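Emp46p (PDB 2A6V) is a calcium-independent cargo receptor of yeast that recognises carbohydrate through a lectin-like beta-sandwich domain and takes part in the secretion of glycoproteins. Local coordinates at residues 119-124 against 141-146; 171-176 against 181-186. All blocks are in the same frame, centred on the assembly; numbering follows the deposited sequence.

How the contacts relate
Along the chain, the two contacts follow in series, neither nested nor crossed. Contact 1 comes first: the loop 119-124, which leads into strand 124-131, meets 141-146 after the chain has run out along that strand and back through a potassium-binding loop. Contact 2 is more local, the pairing of strands 171-176 and 179-184 in a hairpin at one margin of the other sheet. The two layers of the sandwich meet between the contacts: A145 and F144 of contact 1 pack against F182 and T184 of contact 2, and a disulfide from C181 to C147 ties strand 179-184 to strand 145-148, an outermost strand of the sheet that contact 1 borders.

Contact 1 (119-124 against 141-146); sequences DKLGES and SPYFAS. With K (potassium ion), chain C.
L121, in the loop 119-124, faces Y143 and S146 where 141-146 passes from loop into strand, and the two backbones form no hydrogen bonds with each other. L121 and Y143 approach from opposite directions. The methyl CD1 of L121 does the touching, lying 3.4 Å from the OH of Y143 and 3.9 Å from its CZ, oblique to the ring. With CG of Y143 set between the backbone N and the carbonyl carbon (chi1 48°), the phenol reaches across toward the loop. The same CD1 meets CB of S146 at 3.8 Å, so one leucine branch touches both residues, at a surface patch continued by T126 of strand 124-131. This patch borders the cation loop of the legume-lectin-like sandwich. The O of S141 binds the potassium ion at 2.6 Å, joined by I138 O, E139 O, Y128 OH and two waters. One of these waters, 2.8 Å from the potassium, donates to OD1 of D119 at 2.8 Å. D119 thus acts from the second shell, and its OD1 also makes a salt bridge with R116. Within the turn, S124 OG donates to G122 O at 2.8 Å, tilted 18° from the carbonyl plane.

Contact 2 (171-176 against 181-186); sequences LLKLQM and CFQTRK
F182 turns one ring face to L174, whose CB stands 3.7 Å from the ring centroid, 18° off the normal and displaced toward the rim, a CH-pi contact. With CG between the backbone N and the carbonyl carbon (chi1 66°), the ring swings toward the neighbouring strand, and its CE1 also meets CD2 of L172 at 3.8 Å. CG2 of T184 continues this apolar row against CB of L172. The row faces the other layer of the sandwich, with A127 of strand 124-131 against F182 and F144 against T184. Strands 171-176 and 179-184 form an antiparallel beta hairpin at the edge of their sheet, with L172 opposite T184 and L174 opposite F182 as hydrogen-bonded pairs. L172 N to T184 O is nearly straight, at 2.8 Å and 177°. A classic beta bulge interrupts the pairing, for C181 and F182 both face L174: L174 O takes a bond of 2.8 Å from C181 N and a weak one from F182 N. C181 lies on this outermost strand, and its SG is joined to C147 in a disulfide. On the opposite face, K173 and Q183 form a non-hydrogen-bonded pair, their side chains lying alongside and pointing the same way, with CD of the lysine 3.7 Å from OE1 of the glutamine. Farther along, L171 spreads over one face of the R185 guanidinium, CD1 standing 4.0 Å above the plane near its centre, while R185 NH2 donates to D168 O, which helps to hold the group there. Where the strand ends, T184 OG1 accepts from K186 N at 3.0 Å, an ST turn.

Contact 1 (119-124 against 141-146)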
ATOM      1  N   ASP A 119      -2.498   6.236 -17.161  1.00 16.32           N
ATOM      2  CA  ASP A 119      -2.348   6.446 -18.609  1.00 17.34           C
ATOM      3  C   ASP A 119      -2.890   7.780 -19.051  1.00 16.66           C
ATOM      4  O   ASP A 119      -2.509   8.262 -20.103  1.00 17.72           O
ATOM      5  CB  ASP A 119      -2.929   5.316 -19.438  1.00 18.62           C
ATOM      6  CG  ASP A 119      -4.306   4.946 -19.040  1.00 21.32           C
ATOM      7  OD1 ASP A 119      -4.480   4.287 -17.971  1.00 23.91           O
ATOM      8  OD2 ASP A 119      -5.270   5.181 -19.794  1.00 25.32           O
ATOM      9  N   LYS A 120      -3.760   8.381 -18.247  1.00 16.12           N
ATOM     10  CA  LYS A 120      -4.293   9.707 -18.575  1.00 16.02           C
ATOM     11  C   LYS A 120      -3.921  10.817 -17.594  1.00 15.82           C
ATOM     12  O   LYS A 120      -3.777  11.975 -18.007  1.00 16.06           O
ATOM     13  CB  LYS A 120      -5.798   9.623 -18.780  1.00 16.29           C
ATOM     14  CG  LYS A 120      -6.152   8.830 -20.045  1.00 18.28           C
ATOM     15  CD  LYS A 120      -7.628   8.711 -20.251  1.00 20.14           C
ATOM     16  CE  LYS A 120      -7.935   8.003 -21.584  1.00 21.73           C
ATOM     17  NZ  LYS A 120      -9.413   7.878 -21.783  1.00 23.03           N
ATOM     18  N   LEU A 121      -3.743  10.492 -16.313  1.00 15.44           N
ATOM     19  CA  LEU A 121      -3.323  11.502 -15.316  1.00 15.09           C
ATOM     20  C   LEU A 121      -1.814  11.686 -15.220  1.00 14.88           C
ATOM     21  O   LEU A 121      -1.306  12.707 -14.706  1.00 15.50           O
ATOM     22  CB  LEU A 121      -3.798  11.105 -13.935  1.00 15.05           C
ATOM     23  CG  LEU A 121      -5.290  10.997 -13.679  1.00 14.34           C
ATOM     24  CD1 LEU A 121      -5.521  10.375 -12.303  1.00 16.24           C
ATOM     25  CD2 LEU A 121      -5.941  12.341 -13.783  1.00 15.52           C
ATOM     26  N   GLY A 122      -1.081  10.665 -15.631  1.00 14.69           N
ATOM     27  CA  GLY A 122       0.326  10.584 -15.341  1.00 14.39           C
ATOM     28  C   GLY A 122       0.550  10.269 -13.867  1.00 14.23           C
ATOM     29  O   GLY A 122      -0.221   9.554 -13.244  1.00 13.59           O
ATOM     30  N   GLU A 123       1.614  10.853 -13.346  1.00 14.11           N
ATOM     31  CA  GLU A 123       2.139  10.587 -12.007  1.00 14.13           C
ATOM     32  C   GLU A 123       1.088  10.928 -10.952  1.00 12.64           C
ATOM     33  O   GLU A 123       0.675  12.081 -10.810  1.00 12.71           O
ATOM     34  CB  GLU A 123       3.387  11.424 -11.843  1.00 15.21           C
ATOM     35  CG  GLU A 123       4.419  10.836 -10.936  1.00 16.51           C
ATOM     36  CD  GLU A 123       5.754  11.565 -10.972  1.00 17.09           C
ATOM     37  OE1 GLU A 123       6.556  11.241 -10.088  1.00 16.85           O
ATOM     38  OE2 GLU A 123       6.011  12.453 -11.830  1.00 17.88           O
ATOM     39  N   SER A 124       0.586   9.915 -10.260  1.00 11.23           N
ATOM     40  CA  SER A 124      -0.636  10.058  -9.494  1.00 11.43           C
ATOM     41  C   SER A 124      -0.859   8.975  -8.460  1.00 11.00           C
ATOM     42  O   SER A 124      -0.191   7.929  -8.500  1.00 12.06           O
ATOM     43  CB  SER A 124      -1.846  10.073 -10.450  1.00 10.84           C
ATOM     44  OG  SER A 124      -1.935   8.844 -11.149  1.00 11.30           O
ATOM     45  N   SER A 141     -10.802  -0.095 -16.205  1.00 18.80           N
ATOM     46  CA  SER A 141     -11.589  -0.083 -14.977  1.00 17.76           C
ATOM     47  C   SER A 141     -11.460   1.259 -14.287  1.00 17.39           C
ATOM     48  O   SER A 141     -10.380   1.834 -14.256  1.00 17.05           O
ATOM     49  CB  SER A 141     -11.151  -1.163 -13.996  1.00 18.02           C
ATOM     50  OG  SER A 141     -11.311  -2.422 -14.586  1.00 19.51           O
ATOM     51  N   PRO A 142     -12.565   1.801 -13.795  1.00 16.66           N
ATOM     52  CA  PRO A 142     -12.521   3.117 -13.154  1.00 16.17           C
ATOM     53  C   PRO A 142     -11.968   3.117 -11.739  1.00 15.02           C
ATOM     54  O   PRO A 142     -12.220   2.173 -10.991  1.00 15.66           O
ATOM     55  CB  PRO A 142     -13.989   3.545 -13.121  1.00 17.32           C
ATOM     56  CG  PRO A 142     -14.762   2.284 -13.142  1.00 17.88           C
ATOM     57  CD  PRO A 142     -13.947   1.284 -13.890  1.00 17.60           C
ATOM     58  N   TYR A 143     -11.235   4.170 -11.404  1.00 14.23           N
ATOM     59  CA  TYR A 143     -10.911   4.501 -10.012  1.00 13.18           C
ATOM     60  C   TYR A 143     -12.001   5.419  -9.475  1.00 13.67           C
ATOM     61  O   TYR A 143     -12.681   6.117 -10.252  1.00 15.38           O
ATOM     62  CB  TYR A 143      -9.519   5.160  -9.896  1.00 12.71           C
ATOM     63  CG  TYR A 143      -9.259   6.286 -10.872  1.00 12.76           C
ATOM     64  CD1 TYR A 143      -9.748   7.561 -10.632  1.00 11.72           C
ATOM     65  CD2 TYR A 143      -8.505   6.079 -12.020  1.00 13.33           C
ATOM     66  CE1 TYR A 143      -9.503   8.579 -11.521  1.00 12.59           C
ATOM     67  CE2 TYR A 143      -8.258   7.102 -12.921  1.00 12.32           C
ATOM     68  CZ  TYR A 143      -8.792   8.354 -12.662  1.00 11.29           C
ATOM     69  OH  TYR A 143      -8.570   9.419 -13.535  1.00 14.10           O
ATOM     70  N   PHE A 144     -12.200   5.396  -8.168  1.00 12.81           N
ATOM     71  CA  PHE A 144     -13.230   6.216  -7.522  1.00 13.61           C
ATOM     72  C   PHE A 144     -12.692   7.538  -6.969  1.00 14.02           C
ATOM     73  O   PHE A 144     -13.457   8.461  -6.683  1.00 15.29           O
ATOM     74  CB  PHE A 144     -13.972   5.460  -6.428  1.00 13.96           C
ATOM     75  CG  PHE A 144     -13.155   5.200  -5.211  1.00 14.59           C
ATOM     76  CD1 PHE A 144     -13.084   6.143  -4.176  1.00 15.42           C
ATOM     77  CD2 PHE A 144     -12.460   4.017  -5.070  1.00 16.13           C
ATOM     78  CE1 PHE A 144     -12.308   5.895  -3.039  1.00 16.74           C
ATOM     79  CE2 PHE A 144     -11.690   3.784  -3.951  1.00 16.74           C
ATOM     80  CZ  PHE A 144     -11.625   4.712  -2.925  1.00 16.98           C
ATOM     81  N   ALA A 145     -11.377   7.630  -6.846  1.00 13.98           N
ATOM     82  CA  ALA A 145     -10.730   8.845  -6.388  1.00 13.85           C
ATOM     83  C   ALA A 145      -9.308   8.916  -6.895  1.00 13.21           C
ATOM     84  O   ALA A 145      -8.709   7.908  -7.272  1.00 12.73           O
ATOM     85  CB  ALA A 145     -10.737   8.909  -4.886  1.00 14.42           C
ATOM     86  N   SER A 146      -8.766  10.124  -6.912  1.00 12.66           N
ATOM     87  CA  SER A 146      -7.423  10.342  -7.429  1.00 13.20           C
ATOM     88  C   SER A 146      -6.859  11.668  -6.962  1.00 12.96           C
ATOM     89  O   SER A 146      -7.594  12.561  -6.550  1.00 13.38           O
ATOM     90  CB  SER A 146      -7.393  10.260  -8.945  1.00 14.13           C
ATOM     91  OG  SER A 146      -8.030  11.396  -9.525  1.00 15.61           O
TER
HETATM   92  K     K C   1      -8.200   3.062 -15.059  1.00 15.90           K
HETATM   93  O   HOH W   1      -6.421   4.980 -16.111  1.00 16.75           O
HETATM   94  O   HOH W   2     -10.159   5.101 -15.417  1.00 16.26           O

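Contact 2 (171-176 against 181-186)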
ATOM      1  N   LEU A 171     -16.195   7.689   6.911  1.00 17.68           N
ATOM      2  CA  LEU A 171     -15.303   8.658   6.300  1.00 17.23           C
ATOM      3  C   LEU A 171     -13.897   8.061   6.241  1.00 17.11           C
ATOM      4  O   LEU A 171     -13.335   7.705   7.263  1.00 16.72           O
ATOM      5  CB  LEU A 171     -15.291   9.964   7.077  1.00 17.71           C
ATOM      6  CG  LEU A 171     -14.450  11.086   6.475  1.00 18.59           C
ATOM      7  CD1 LEU A 171     -14.913  11.477   5.069  1.00 20.64           C
ATOM      8  CD2 LEU A 171     -14.428  12.284   7.381  1.00 20.22           C
ATOM      9  N   LEU A 172     -13.373   7.962   5.026  1.00 17.23           N
ATOM     10  CA  LEU A 172     -11.987   7.602   4.765  1.00 17.58           C
ATOM     11  C   LEU A 172     -11.295   8.813   4.147  1.00 16.41           C
ATOM     12  O   LEU A 172     -11.765   9.380   3.150  1.00 16.50           O
ATOM     13  CB  LEU A 172     -11.926   6.425   3.811  1.00 18.30           C
ATOM     14  CG  LEU A 172     -10.535   5.803   3.657  1.00 19.94           C
ATOM     15  CD1 LEU A 172     -10.663   4.331   3.397  1.00 22.86           C
ATOM     16  CD2 LEU A 172      -9.733   6.498   2.529  1.00 21.22           C
ATOM     17  N   LYS A 173     -10.190   9.231   4.754  1.00 15.81           N
ATOM     18  CA  LYS A 173      -9.354  10.292   4.235  1.00 15.58           C
ATOM     19  C   LYS A 173      -7.991   9.726   3.874  1.00 15.17           C
ATOM     20  O   LYS A 173      -7.425   8.929   4.612  1.00 15.60           O
ATOM     21  CB  LYS A 173      -9.180  11.376   5.291  1.00 17.04           C
ATOM     22  CG  LYS A 173      -8.422  12.578   4.868  1.00 19.34           C
ATOM     23  CD  LYS A 173      -8.758  13.756   5.777  1.00 23.93           C
ATOM     24  CE  LYS A 173      -8.100  13.622   7.116  1.00 27.31           C
ATOM     25  NZ  LYS A 173      -8.371  14.847   7.923  1.00 29.19           N
ATOM     26  N   LEU A 174      -7.467  10.161   2.749  1.00 14.27           N
ATOM     27  CA  LEU A 174      -6.158   9.738   2.304  1.00 13.38           C
ATOM     28  C   LEU A 174      -5.323  10.970   2.122  1.00 13.66           C
ATOM     29  O   LEU A 174      -5.626  11.807   1.262  1.00 13.12           O
ATOM     30  CB  LEU A 174      -6.290   8.969   0.987  1.00 12.99           C
ATOM     31  CG  LEU A 174      -5.123   8.100   0.524  1.00 15.14           C
ATOM     32  CD1 LEU A 174      -3.955   8.903   0.140  1.00 15.89           C
ATOM     33  CD2 LEU A 174      -4.763   7.049   1.585  1.00 15.92           C
ATOM     34  N   GLN A 175      -4.269  11.105   2.917  1.00 13.31           N
ATOM     35  CA  GLN A 175      -3.331  12.215   2.795  1.00 14.06           C
ATOM     36  C   GLN A 175      -1.987  11.722   2.285  1.00 13.65           C
ATOM     37  O   GLN A 175      -1.564  10.617   2.589  1.00 13.71           O
ATOM     38  CB  GLN A 175      -3.112  12.889   4.151  1.00 14.99           C
ATOM     39  CG  GLN A 175      -4.358  13.498   4.792  1.00 16.39           C
ATOM     40  CD  GLN A 175      -4.121  13.787   6.255  1.00 19.62           C
ATOM     41  OE1 GLN A 175      -4.208  12.893   7.090  1.00 21.53           O
ATOM     42  NE2 GLN A 175      -3.783  15.025   6.563  1.00 24.55           N
ATOM     43  N   MET A 176      -1.340  12.543   1.488  1.00 13.34           N
ATOM     44  CA  MET A 176       0.030  12.347   1.039  1.00 13.47           C
ATOM     45  C   MET A 176       0.835  13.507   1.558  1.00 14.41           C
ATOM     46  O   MET A 176       0.529  14.667   1.277  1.00 13.92           O
ATOM     47  CB  MET A 176       0.110  12.273  -0.479  1.00 13.99           C
ATOM     48  CG  MET A 176      -0.812  11.214  -1.091  1.00 13.08           C
ATOM     49  SD  MET A 176      -0.404   9.516  -0.674  1.00 12.97           S
ATOM     50  CE  MET A 176       1.079   9.303  -1.475  1.00 13.94           C
ATOM     51  N   CYS A 181      -5.377  14.053  -0.438  1.00 13.69           N
ATOM     52  CA  CYS A 181      -5.456  13.513  -1.789  1.00 13.61           C
ATOM     53  C   CYS A 181      -6.933  13.295  -2.140  1.00 13.65           C
ATOM     54  O   CYS A 181      -7.413  13.783  -3.183  1.00 13.28           O
ATOM     55  CB  CYS A 181      -4.639  12.223  -1.861  1.00 12.84           C
ATOM     56  SG  CYS A 181      -4.683  11.359  -3.448  1.00 13.59           S
ATOM     57  N   PHE A 182      -7.656  12.602  -1.282  1.00 13.97           N
ATOM     58  CA  PHE A 182      -9.090  12.448  -1.425  1.00 14.64           C
ATOM     59  C   PHE A 182      -9.761  12.103  -0.112  1.00 16.34           C
ATOM     60  O   PHE A 182      -9.105  11.688   0.848  1.00 15.51           O
ATOM     61  CB  PHE A 182      -9.440  11.398  -2.487  1.00 14.38           C
ATOM     62  CG  PHE A 182      -9.032   9.993  -2.118  1.00 13.03           C
ATOM     63  CD1 PHE A 182      -9.856   9.192  -1.359  1.00 14.56           C
ATOM     64  CD2 PHE A 182      -7.843   9.456  -2.602  1.00 13.92           C
ATOM     65  CE1 PHE A 182      -9.473   7.888  -1.032  1.00 15.17           C
ATOM     66  CE2 PHE A 182      -7.464   8.172  -2.279  1.00 15.08           C
ATOM     67  CZ  PHE A 182      -8.285   7.392  -1.503  1.00 14.30           C
ATOM     68  N   GLN A 183     -11.074  12.308  -0.061  1.00 17.61           N
ATOM     69  CA  GLN A 183     -11.912  11.816   1.027  1.00 18.64           C
ATOM     70  C   GLN A 183     -13.127  11.153   0.402  1.00 19.19           C
ATOM     71  O   GLN A 183     -13.548  11.523  -0.702  1.00 20.51           O
ATOM     72  CB  GLN A 183     -12.360  12.928   1.988  1.00 19.79           C
ATOM     73  CG  GLN A 183     -11.234  13.731   2.600  1.00 22.41           C
ATOM     74  CD  GLN A 183     -11.700  14.646   3.730  1.00 27.16           C
ATOM     75  OE1 GLN A 183     -12.260  14.182   4.724  1.00 29.40           O
ATOM     76  NE2 GLN A 183     -11.448  15.947   3.580  1.00 30.26           N
ATOM     77  N   THR A 184     -13.657  10.154   1.079  1.00 19.44           N
ATOM     78  CA  THR A 184     -14.740   9.348   0.525  1.00 20.27           C
ATOM     79  C   THR A 184     -15.500   8.655   1.641  1.00 20.83           C
ATOM     80  O   THR A 184     -14.974   8.460   2.739  1.00 19.93           O
ATOM     81  CB  THR A 184     -14.171   8.287  -0.450  1.00 20.35           C
ATOM     82  OG1 THR A 184     -15.235   7.508  -1.017  1.00 22.79           O
ATOM     83  CG2 THR A 184     -13.284   7.267   0.274  1.00 21.28           C
ATOM     84  N   ARG A 185     -16.735   8.265   1.342  1.00 21.81           N
ATOM     85  CA  ARG A 185     -17.528   7.413   2.223  1.00 23.29           C
ATOM     86  C   ARG A 185     -17.933   6.110   1.513  1.00 24.01           C
ATOM     87  O   ARG A 185     -18.745   5.348   2.023  1.00 25.55           O
ATOM     88  CB  ARG A 185     -18.745   8.189   2.719  1.00 23.05           C
ATOM     89  CG  ARG A 185     -18.410   9.146   3.832  1.00 23.36           C
ATOM     90  CD  ARG A 185     -19.600   9.813   4.469  1.00 23.61           C
ATOM     91  NE  ARG A 185     -19.244  10.419   5.759  1.00 22.37           N
ATOM     92  CZ  ARG A 185     -18.909  11.685   5.946  1.00 22.90           C
ATOM     93  NH1 ARG A 185     -18.871  12.547   4.937  1.00 24.47           N
ATOM     94  NH2 ARG A 185     -18.612  12.109   7.161  1.00 24.31           N
ATOM     95  N   LYS A 186     -17.307   5.835   0.366  1.00 25.54           N
ATOM     96  CA  LYS A 186     -17.632   4.673  -0.465  1.00 26.57           C
ATOM     97  C   LYS A 186     -17.030   3.360   0.029  1.00 26.47           C
ATOM     98  O   LYS A 186     -17.526   2.280  -0.306  1.00 26.95           O
ATOM     99  CB  LYS A 186     -17.142   4.901  -1.900  1.00 26.92           C
ATOM    100  CG  LYS A 186     -17.840   6.024  -2.638  1.00 29.48           C
ATOM    101  CD  LYS A 186     -17.548   5.972  -4.137  1.00 32.24           C
ATOM    102  CE  LYS A 186     -18.467   6.918  -4.911  1.00 33.96           C
ATOM    103  NZ  LYS A 186     -18.117   6.985  -6.360  1.00 35.24           N
TER